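Local coordinates for protein glutaredoxin (Methanosarcina mazei, PDB 3NZN) that probably works as a thiol-disulfide oxidoreductase of the glutaredoxin family, passing electrons through a pair of cysteines, at residues V52-L57 against E64-V69; V24-L29 against K40-L45; T81-E86 against R98-F103. All blocks are in the same frame, centred on the assembly; numbering follows the deposited sequence.

Contact 1 (V52-L57 against E64-V69); sequences VYVDRL and EAVEEV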
loop_
_atom_site.group_PDB
_atom_site.type_symbol
_atom_site.label_atom_id
_atom_site.label_comp_id
_atom_site.label_asym_id
_atom_site.label_seq_id
_atom_site.Cartn_x
_atom_site.Cartn_y
_atom_site.Cartn_z
ATOM N N VAL A 52 -14.593 4.144 1.012
ATOM C CA VAL A 52 -13.614 3.321 1.819
ATOM C C VAL A 52 -12.276 3.976 1.628
ATOM O O VAL A 52 -11.831 4.273 0.553
ATOM C CB VAL A 52 -13.574 1.901 1.232
ATOM C CG1 VAL A 52 -12.518 1.031 1.963
ATOM C CG2 VAL A 52 -14.971 1.241 1.349
ATOM N N TYR A 53 -11.579 4.150 2.828
ATOM C CA TYR A 53 -10.212 4.614 2.799
ATOM C C TYR A 53 -9.269 3.402 2.946
ATOM O O TYR A 53 -9.162 2.834 4.093
ATOM C CB TYR A 53 -9.962 5.607 3.919
ATOM C CG TYR A 53 -10.683 6.929 3.735
ATOM C CD1 TYR A 53 -10.788 7.532 2.486
ATOM C CD2 TYR A 53 -11.243 7.577 4.796
ATOM C CE1 TYR A 53 -11.452 8.735 2.337
ATOM C CE2 TYR A 53 -11.932 8.811 4.641
ATOM C CZ TYR A 53 -12.020 9.341 3.416
ATOM O OH TYR A 53 -12.732 10.536 3.250
ATOM N N VAL A 54 -8.765 2.936 1.896
ATOM C CA VAL A 54 -8.086 1.647 1.849
ATOM C C VAL A 54 -6.777 1.729 2.789
ATOM O O VAL A 54 -6.501 0.657 3.415
ATOM C CB VAL A 54 -7.680 1.276 0.447
ATOM C CG1 VAL A 54 -6.853 0.046 0.376
ATOM C CG2 VAL A 54 -8.959 1.022 -0.453
ATOM N N ASP A 55 -6.190 2.844 2.884
ATOM C CA ASP A 55 -4.997 2.938 3.739
ATOM C C ASP A 55 -5.351 2.896 5.178
ATOM O O ASP A 55 -4.413 2.747 6.009
ATOM C CB ASP A 55 -4.301 4.221 3.479
ATOM C CG ASP A 55 -5.140 5.428 3.776
ATOM O OD1 ASP A 55 -6.283 5.552 3.263
ATOM O OD2 ASP A 55 -4.692 6.376 4.396
ATOM N N ARG A 56 -6.595 2.950 5.622
ATOM C CA ARG A 56 -7.018 2.827 6.979
ATOM C C ARG A 56 -7.511 1.451 7.332
ATOM O O ARG A 56 -7.938 1.219 8.419
ATOM C CB ARG A 56 -8.024 3.919 7.351
ATOM C CG ARG A 56 -7.356 5.243 7.389
ATOM C CD ARG A 56 -8.160 6.290 7.943
ATOM N NE ARG A 56 -7.398 7.522 8.128
ATOM C CZ ARG A 56 -8.056 8.680 8.256
ATOM N NH1 ARG A 56 -9.358 8.665 8.297
ATOM N NH2 ARG A 56 -7.399 9.821 8.387
ATOM N N LEU A 57 -7.460 0.549 6.378
ATOM C CA LEU A 57 -7.888 -0.822 6.631
ATOM C C LEU A 57 -6.700 -1.668 7.025
ATOM O O LEU A 57 -5.591 -1.381 6.623
ATOM C CB LEU A 57 -8.581 -1.375 5.405
ATOM C CG LEU A 57 -9.837 -0.683 4.898
ATOM C CD1 LEU A 57 -10.223 -1.305 3.580
ATOM C CD2 LEU A 57 -10.991 -0.751 5.939
ATOM N N GLU A 64 -9.039 -7.563 0.865
ATOM C CA GLU A 64 -10.237 -7.672 0.112
ATOM C C GLU A 64 -10.550 -6.353 -0.660
ATOM O O GLU A 64 -10.999 -6.346 -1.804
ATOM C CB GLU A 64 -11.394 -8.033 0.946
ATOM C CG GLU A 64 -11.363 -9.432 1.465
ATOM C CD GLU A 64 -12.278 -9.719 2.660
ATOM O OE1 GLU A 64 -12.930 -8.846 3.196
ATOM O OE2 GLU A 64 -12.364 -10.879 3.081
ATOM N N ALA A 65 -10.261 -5.200 -0.065
ATOM C CA ALA A 65 -10.488 -3.926 -0.743
ATOM C C ALA A 65 -9.573 -3.796 -1.923
ATOM O O ALA A 65 -10.012 -3.345 -3.004
ATOM C CB ALA A 65 -10.368 -2.772 0.252
ATOM N N VAL A 66 -8.277 -4.118 -1.754
ATOM C CA VAL A 66 -7.364 -4.020 -2.846
ATOM C C VAL A 66 -7.761 -4.958 -3.959
ATOM O O VAL A 66 -7.652 -4.610 -5.130
ATOM C CB VAL A 66 -5.906 -4.219 -2.383
ATOM C CG1 VAL A 66 -5.025 -4.428 -3.592
ATOM C CG2 VAL A 66 -5.509 -3.019 -1.467
ATOM N N GLU A 67 -8.162 -6.180 -3.624
ATOM C CA GLU A 67 -8.589 -7.080 -4.667
ATOM C C GLU A 67 -9.791 -6.542 -5.407
ATOM O O GLU A 67 -9.892 -6.748 -6.634
ATOM C CB GLU A 67 -8.955 -8.433 -4.063
ATOM C CG GLU A 67 -7.836 -9.223 -3.534
ATOM C CD GLU A 67 -8.233 -10.418 -2.593
ATOM O OE1 GLU A 67 -9.369 -10.557 -2.035
ATOM O OE2 GLU A 67 -7.325 -11.207 -2.308
ATOM N N GLU A 68 -10.729 -5.912 -4.719
ATOM C CA GLU A 68 -11.873 -5.336 -5.411
ATOM C C GLU A 68 -11.454 -4.204 -6.375
ATOM O O GLU A 68 -11.943 -4.136 -7.491
ATOM C CB GLU A 68 -12.865 -4.847 -4.394
ATOM C CG GLU A 68 -14.061 -4.129 -5.004
ATOM C CD GLU A 68 -15.068 -5.022 -5.672
ATOM O OE1 GLU A 68 -14.889 -6.273 -5.729
ATOM O OE2 GLU A 68 -16.138 -4.451 -6.146
ATOM N N VAL A 69 -10.601 -3.303 -5.909
ATOM C CA VAL A 69 -10.090 -2.273 -6.763
ATOM C C VAL A 69 -9.372 -2.885 -7.956
ATOM O O VAL A 69 -9.566 -2.518 -9.074
ATOM C CB VAL A 69 -9.167 -1.325 -5.992
ATOM C CG1 VAL A 69 -8.510 -0.359 -6.921
ATOM C CG2 VAL A 69 -9.953 -0.590 -4.945
#
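Ala65 presents its one methyl group to a shallow hollow between Val54 and Leu57. CD1 of Leu57 presses on Ala65 CB at 3.6 Å. CG2 of Val54 meets the same CB more loosely, at 4.1 Å. The approach is close here: the CA atoms of Val54 and Ala65 are 6.6 Å apart. Val54 is forked towards the helix. CG1 stands anti to the backbone N (chi1 174°) and reaches past Ala65 to the next residue, where it touches CG2 of Val66 at 3.8 Å. The two valine side chains cross at about a right angle. Residues 54-56 form a short 3-10 turn directly after strand 49-53, and residues 64-69 belong to helix 59-72. Within the thioredoxin-like glutaredoxin fold, the contact sets the helix against the turn that ends strand 49-53. The turn is held by its own backbone bonds, Arg56 N to Tyr53 O at 3.0 Å and Leu57 N to Val54 O at 3.1 Å. Val54 and Leu57 both point to the helix from this turn. Val54 also packs on Phe78 of strand 77-83 and on Leu6 of a neighbouring subunit. Leu57 lies against Asp11 of strand 10-15.

Contact 2 (V24-L29 against K40-L45); sequences VIMYGL and KLLTDL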
loop_
_atom_site.group_PDB
_atom_site.type_symbol
_atom_site.label_atom_id
_atom_site.label_comp_id
_atom_site.label_asym_id
_atom_site.label_seq_id
_atom_site.Cartn_x
_atom_site.Cartn_y
_atom_site.Cartn_z
ATOM N N VAL A 24 -23.087 2.376 -5.289
ATOM C CA VAL A 24 -22.065 3.282 -5.738
ATOM C C VAL A 24 -20.995 3.305 -4.619
ATOM O O VAL A 24 -21.324 3.658 -3.522
ATOM C CB VAL A 24 -22.609 4.694 -5.963
ATOM C CG1 VAL A 24 -21.573 5.735 -6.390
ATOM C CG2 VAL A 24 -23.796 4.674 -7.027
ATOM N N ILE A 25 -19.756 2.936 -4.986
ATOM C CA ILE A 25 -18.683 2.854 -3.971
ATOM C C ILE A 25 -17.399 3.487 -4.506
ATOM O O ILE A 25 -16.971 3.200 -5.536
ATOM C CB ILE A 25 -18.493 1.425 -3.460
ATOM C CG1 ILE A 25 -17.408 1.394 -2.358
ATOM C CG2 ILE A 25 -18.127 0.553 -4.525
ATOM C CD1 ILE A 25 -17.589 0.240 -1.456
ATOM N N MET A 26 -16.922 4.440 -3.708
ATOM C CA MET A 26 -15.627 5.055 -4.008
ATOM C C MET A 26 -14.526 4.475 -3.077
ATOM O O MET A 26 -14.630 4.559 -1.923
ATOM C CB MET A 26 -15.663 6.589 -3.821
ATOM C CG MET A 26 -14.320 7.298 -4.241
ATOM S SD MET A 26 -14.003 8.975 -3.512
ATOM C CE MET A 26 -15.563 9.091 -2.745
ATOM N N TYR A 27 -13.559 3.817 -3.721
ATOM C CA TYR A 27 -12.311 3.439 -3.024
ATOM C C TYR A 27 -11.306 4.581 -3.147
ATOM O O TYR A 27 -10.994 5.000 -4.166
ATOM C CB TYR A 27 -11.745 2.148 -3.581
ATOM C CG TYR A 27 -12.656 0.985 -3.284
ATOM C CD1 TYR A 27 -12.530 0.261 -2.107
ATOM C CD2 TYR A 27 -13.614 0.570 -4.193
ATOM C CE1 TYR A 27 -13.367 -0.820 -1.835
ATOM C CE2 TYR A 27 -14.455 -0.512 -3.904
ATOM C CZ TYR A 27 -14.323 -1.173 -2.759
ATOM O OH TYR A 27 -15.200 -2.228 -2.606
ATOM N N GLY A 28 -10.834 5.011 -1.971
ATOM C CA GLY A 28 -9.892 6.104 -1.944
ATOM C C GLY A 28 -8.797 5.913 -0.882
ATOM O O GLY A 28 -8.726 4.849 -0.255
ATOM N N LEU A 29 -8.019 6.936 -0.677
ATOM C CA LEU A 29 -7.049 7.003 0.413
ATOM C C LEU A 29 -7.413 8.211 1.278
ATOM O O LEU A 29 -7.892 9.212 0.753
ATOM C CB LEU A 29 -5.625 7.189 -0.142
ATOM C CG LEU A 29 -5.124 6.143 -1.117
ATOM C CD1 LEU A 29 -3.762 6.442 -1.691
ATOM C CD2 LEU A 29 -5.189 4.713 -0.593
ATOM N N LYS A 40 -16.740 14.914 -2.510
ATOM C CA LYS A 40 -17.522 16.157 -2.536
ATOM C C LYS A 40 -18.506 16.179 -3.716
ATOM O O LYS A 40 -19.631 16.661 -3.546
ATOM C CB LYS A 40 -16.599 17.317 -2.575
ATOM C CG LYS A 40 -15.945 17.737 -1.330
ATOM C CD LYS A 40 -14.837 18.778 -1.575
ATOM C CE LYS A 40 -14.142 19.121 -0.247
ATOM N NZ LYS A 40 -13.512 18.016 0.555
ATOM N N LEU A 41 -18.094 15.705 -4.875
ATOM C CA LEU A 41 -19.004 15.632 -6.040
ATOM C C LEU A 41 -20.132 14.725 -5.705
ATOM O O LEU A 41 -21.336 15.101 -5.968
ATOM C CB LEU A 41 -18.244 15.236 -7.288
ATOM C CG LEU A 41 -19.152 14.995 -8.539
ATOM C CD1 LEU A 41 -19.826 16.248 -8.979
ATOM C CD2 LEU A 41 -18.290 14.452 -9.623
ATOM N N LEU A 42 -19.909 13.504 -5.193
ATOM C CA LEU A 42 -20.962 12.586 -4.856
ATOM C C LEU A 42 -21.898 13.183 -3.819
ATOM O O LEU A 42 -23.132 13.035 -3.972
ATOM C CB LEU A 42 -20.366 11.255 -4.412
ATOM C CG LEU A 42 -19.560 10.515 -5.449
ATOM C CD1 LEU A 42 -18.785 9.290 -4.893
ATOM C CD2 LEU A 42 -20.383 9.987 -6.645
ATOM N N THR A 43 -21.357 13.894 -2.853
ATOM C CA THR A 43 -22.163 14.537 -1.855
ATOM C C THR A 43 -23.064 15.625 -2.547
ATOM O O THR A 43 -24.243 15.738 -2.285
ATOM C CB THR A 43 -21.253 15.179 -0.818
ATOM O OG1 THR A 43 -20.489 14.144 -0.172
ATOM C CG2 THR A 43 -21.967 15.954 0.200
ATOM N N ASP A 44 -22.453 16.409 -3.414
ATOM C CA ASP A 44 -23.167 17.532 -4.024
ATOM C C ASP A 44 -24.202 17.080 -5.010
ATOM O O ASP A 44 -25.151 17.862 -5.281
ATOM C CB ASP A 44 -22.117 18.435 -4.760
ATOM C CG ASP A 44 -21.227 19.242 -3.796
ATOM O OD1 ASP A 44 -21.535 19.209 -2.563
ATOM O OD2 ASP A 44 -20.290 19.878 -4.286
ATOM N N LEU A 45 -24.114 15.873 -5.564
ATOM C CA LEU A 45 -25.144 15.285 -6.467
ATOM C C LEU A 45 -26.279 14.742 -5.673
ATOM O O LEU A 45 -27.343 14.428 -6.227
ATOM C CB LEU A 45 -24.537 14.268 -7.390
ATOM C CG LEU A 45 -23.546 14.715 -8.378
ATOM C CD1 LEU A 45 -22.896 13.547 -9.142
ATOM C CD2 LEU A 45 -24.125 15.660 -9.419
#
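Met26 and Leu42 meet through their end methyl groups. CE of Met26 lies 3.9 Å from CD1 of Leu42, and the two side chains cross obliquely. The CG of Met26 is turned anti to its backbone N, which starts the chain off towards the helix. The bend comes at the thioether, where chi3 is -6° and CE is nearly eclipsed with CB about the CG-SD bond. The other branch of Leu42 is used as well. Its CD2 faces CG1 of Val24 at 4.4 Å, a looser touch. Leu42 therefore bridges two strand residues that lie two apart and point the same way, with one methyl group for each. The backbones stay well separated. The CA atoms of Met26 and Leu42 are 9.3 Å apart, and these side chains span the gap.

All of the contact across the two segments is apolar, and all three residues are buried. Within the helix, backbone bonds run from Asp44 N to Lys40 O at 2.8 Å and from Leu45 N to Leu41 O at 2.9 Å.

Strand 24-28, helix 33-45 and strand 49-53 make a beta-alpha-beta unit, and this contact packs its helix on its first strand. Cys32 and Cys35, seen as a disulfide, form a CxxC motif at the start of that helix, and Met26 touches this motif. Phe49 of strand 49-53 packs on both Val24 and Leu42. Leu101, just after helix 94-100, does the same, while Met26 rests on Pro79 and Thr81 of strand 77-83.

Contact 3 (T81-E86 against R98-F103); sequences TIINDE and RESLGF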
loop_
_atom_site.group_PDB
_atom_site.type_symbol
_atom_site.label_atom_id
_atom_site.label_comp_id
_atom_site.label_asym_id
_atom_site.label_seq_id
_atom_site.Cartn_x
_atom_site.Cartn_y
_atom_site.Cartn_z
ATOM N N THR A 81 -14.084 4.644 -8.478
ATOM C CA THR A 81 -15.503 4.685 -8.148
ATOM C C THR A 81 -16.210 3.649 -8.982
ATOM O O THR A 81 -16.066 3.682 -10.216
ATOM C CB THR A 81 -16.059 6.131 -8.438
ATOM O OG1 THR A 81 -15.355 7.052 -7.637
ATOM C CG2 THR A 81 -17.551 6.129 -8.008
ATOM N N ILE A 82 -16.889 2.749 -8.346
ATOM C CA ILE A 82 -17.541 1.606 -9.017
ATOM C C ILE A 82 -19.044 1.815 -8.889
ATOM O O ILE A 82 -19.605 1.887 -7.816
ATOM C CB ILE A 82 -17.084 0.251 -8.441
ATOM C CG1 ILE A 82 -15.543 0.136 -8.476
ATOM C CG2 ILE A 82 -17.723 -0.864 -9.283
ATOM C CD1 ILE A 82 -14.970 -0.950 -7.534
ATOM N N ILE A 83 -19.701 1.847 -10.061
ATOM C CA ILE A 83 -21.102 2.183 -10.170
ATOM C C ILE A 83 -21.881 0.968 -10.687
ATOM O O ILE A 83 -21.600 0.443 -11.744
ATOM C CB ILE A 83 -21.333 3.380 -11.128
ATOM C CG1 ILE A 83 -20.600 4.591 -10.597
ATOM C CG2 ILE A 83 -22.872 3.687 -11.322
ATOM C CD1 ILE A 83 -20.489 5.772 -11.508
ATOM N N ASN A 84 -22.790 0.519 -9.810
ATOM C CA ASN A 84 -23.698 -0.606 -10.121
ATOM C C ASN A 84 -22.955 -1.865 -10.527
ATOM O O ASN A 84 -23.457 -2.654 -11.275
ATOM C CB ASN A 84 -24.753 -0.225 -11.145
ATOM C CG ASN A 84 -25.509 1.022 -10.789
ATOM O OD1 ASN A 84 -25.931 1.176 -9.646
ATOM N ND2 ASN A 84 -25.633 1.919 -11.680
ATOM N N ASP A 85 -21.793 -2.042 -9.951
ATOM C CA ASP A 85 -20.924 -3.247 -10.160
ATOM C C ASP A 85 -20.570 -3.374 -11.603
ATOM O O ASP A 85 -20.251 -4.513 -12.039
ATOM C CB ASP A 85 -21.600 -4.498 -9.626
ATOM C CG ASP A 85 -20.632 -5.607 -9.273
ATOM O OD1 ASP A 85 -19.473 -5.315 -8.997
ATOM O OD2 ASP A 85 -21.101 -6.769 -9.284
ATOM N N GLU A 86 -20.616 -2.292 -12.365
ATOM C CA GLU A 86 -20.438 -2.373 -13.818
ATOM C C GLU A 86 -19.486 -1.388 -14.359
ATOM O O GLU A 86 -18.647 -1.726 -15.180
ATOM C CB GLU A 86 -21.795 -2.213 -14.553
ATOM C CG GLU A 86 -22.757 -3.228 -14.131
ATOM C CD GLU A 86 -22.999 -4.238 -15.127
ATOM O OE1 GLU A 86 -21.979 -4.842 -15.537
ATOM O OE2 GLU A 86 -24.217 -4.407 -15.447
ATOM N N ARG A 98 -20.872 12.342 -13.121
ATOM C CA ARG A 98 -22.255 12.818 -13.098
ATOM C C ARG A 98 -23.097 12.164 -14.171
ATOM O O ARG A 98 -24.254 11.786 -13.901
ATOM C CB ARG A 98 -22.344 14.309 -13.071
ATOM C CG ARG A 98 -21.896 15.065 -14.314
ATOM C CD ARG A 98 -23.074 15.301 -15.299
ATOM N NE ARG A 98 -22.618 16.141 -16.340
ATOM C CZ ARG A 98 -23.333 16.512 -17.378
ATOM N NH1 ARG A 98 -24.494 15.997 -17.585
ATOM N NH2 ARG A 98 -22.797 17.352 -18.259
ATOM N N GLU A 99 -22.574 11.956 -15.331
ATOM C CA GLU A 99 -23.380 11.336 -16.397
ATOM C C GLU A 99 -23.693 9.900 -16.062
ATOM O O GLU A 99 -24.793 9.389 -16.239
ATOM C CB GLU A 99 -22.707 11.465 -17.709
ATOM C CG GLU A 99 -22.673 12.870 -18.262
ATOM C CD GLU A 99 -22.238 13.060 -19.648
ATOM O OE1 GLU A 99 -21.653 12.156 -20.215
ATOM O OE2 GLU A 99 -22.519 14.179 -20.202
ATOM N N SER A 100 -22.676 9.157 -15.539
ATOM C CA SER A 100 -22.898 7.778 -15.234
ATOM C C SER A 100 -23.929 7.602 -14.184
ATOM O O SER A 100 -24.655 6.602 -14.216
ATOM C CB SER A 100 -21.560 7.139 -14.726
ATOM O OG SER A 100 -20.603 7.083 -15.746
ATOM N N LEU A 101 -24.074 8.555 -13.277
ATOM C CA LEU A 101 -25.040 8.518 -12.219
ATOM C C LEU A 101 -26.468 9.075 -12.600
ATOM O O LEU A 101 -27.329 9.112 -11.757
ATOM C CB LEU A 101 -24.513 9.274 -11.033
ATOM C CG LEU A 101 -23.356 8.569 -10.311
ATOM C CD1 LEU A 101 -22.683 9.556 -9.291
ATOM C CD2 LEU A 101 -23.865 7.336 -9.580
ATOM N N GLY A 102 -26.594 9.433 -13.864
ATOM C CA GLY A 102 -27.930 9.818 -14.371
ATOM C C GLY A 102 -28.196 11.277 -14.367
ATOM O O GLY A 102 -29.409 11.648 -14.467
ATOM N N PHE A 103 -27.206 12.119 -14.344
ATOM C CA PHE A 103 -27.348 13.562 -14.452
ATOM C C PHE A 103 -26.996 14.073 -15.824
ATOM O O PHE A 103 -26.023 13.676 -16.419
ATOM C CB PHE A 103 -26.563 14.269 -13.395
ATOM C CG PHE A 103 -26.979 13.954 -12.002
ATOM C CD1 PHE A 103 -27.940 14.692 -11.310
ATOM C CD2 PHE A 103 -26.411 12.816 -11.367
ATOM C CE1 PHE A 103 -28.297 14.389 -10.021
ATOM C CE2 PHE A 103 -26.824 12.499 -10.079
ATOM C CZ PHE A 103 -27.767 13.283 -9.398
#
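Ile83 puts CG1 anti to its carbonyl carbon (chi1 -60°) and keeps the chain extended beyond it (chi2 169°). This carries CD1 out from the strand to the last turn of the helix. Leu101 has a similar shape, with CG also anti to the carbonyl carbon. Its CB points past the strand, yet CD2 swings back to it. The contact joins strand 77-83 to the end of C-terminal helix 94-100, on one side of the mixed sheet of this thioredoxin-like fold.

CD1 of Ile83 touches CB of Ser100 at 3.7 Å and also reaches CG of Leu101 at 4.2 Å. CG2 of Ile83 meets CD2 of Leu101, again at 4.2 Å. Ile83 thus uses both of its branches, and its side chain runs aslant to that of Leu101. Ser100 offers carbon to the strand, while its OG bonds to the backbone O of Glu96, one turn back in the helix. Ile83 and Ser100 also share Ile89 of strand 87-90 as a neighbour. Leu101 packs on Val24 and Leu42, so it links this contact to the core between the sheet and helix 33-45.

The helix ends in a Schellman motif. Gly102 takes a positive phi of 96°, a backbone shape that suits glycine. Two backbone bonds close the turn: Phe103 N to Arg98 O, and Gly102 N to Glu99 O. The C-terminal residue is then tied back a second time. Arg98 NH1 donates to Phe103 O at 3.0 Å, with the oxygen close to the guanidinium plane and the nitrogen lying above the carbonyl plane.

In the fold
Along the chain the order is contact 2, contact 1, contact 3, each closing before the next opens. All three reach the same mixed sheet, and each sets a helix or helix end against a strand of it or the turn that follows one. Contacts 1 and 2 have centres about 15 Å apart and share the neighbouring strands 49-53 and 24-28, joined by backbone hydrogen bonds at Gly28. Contacts 2 and 3 are closer, about 11 Å between centres, through strands 24-28 and 77-83 and the meeting of Leu42 with Leu101. The centres of contacts 1 and 3 lie about 19 Å apart, on opposite sides of the chain's centre. Together they pack helices 33-45, 59-72 and 94-100 on the sheet; helix 33-45 has the CxxC at its start.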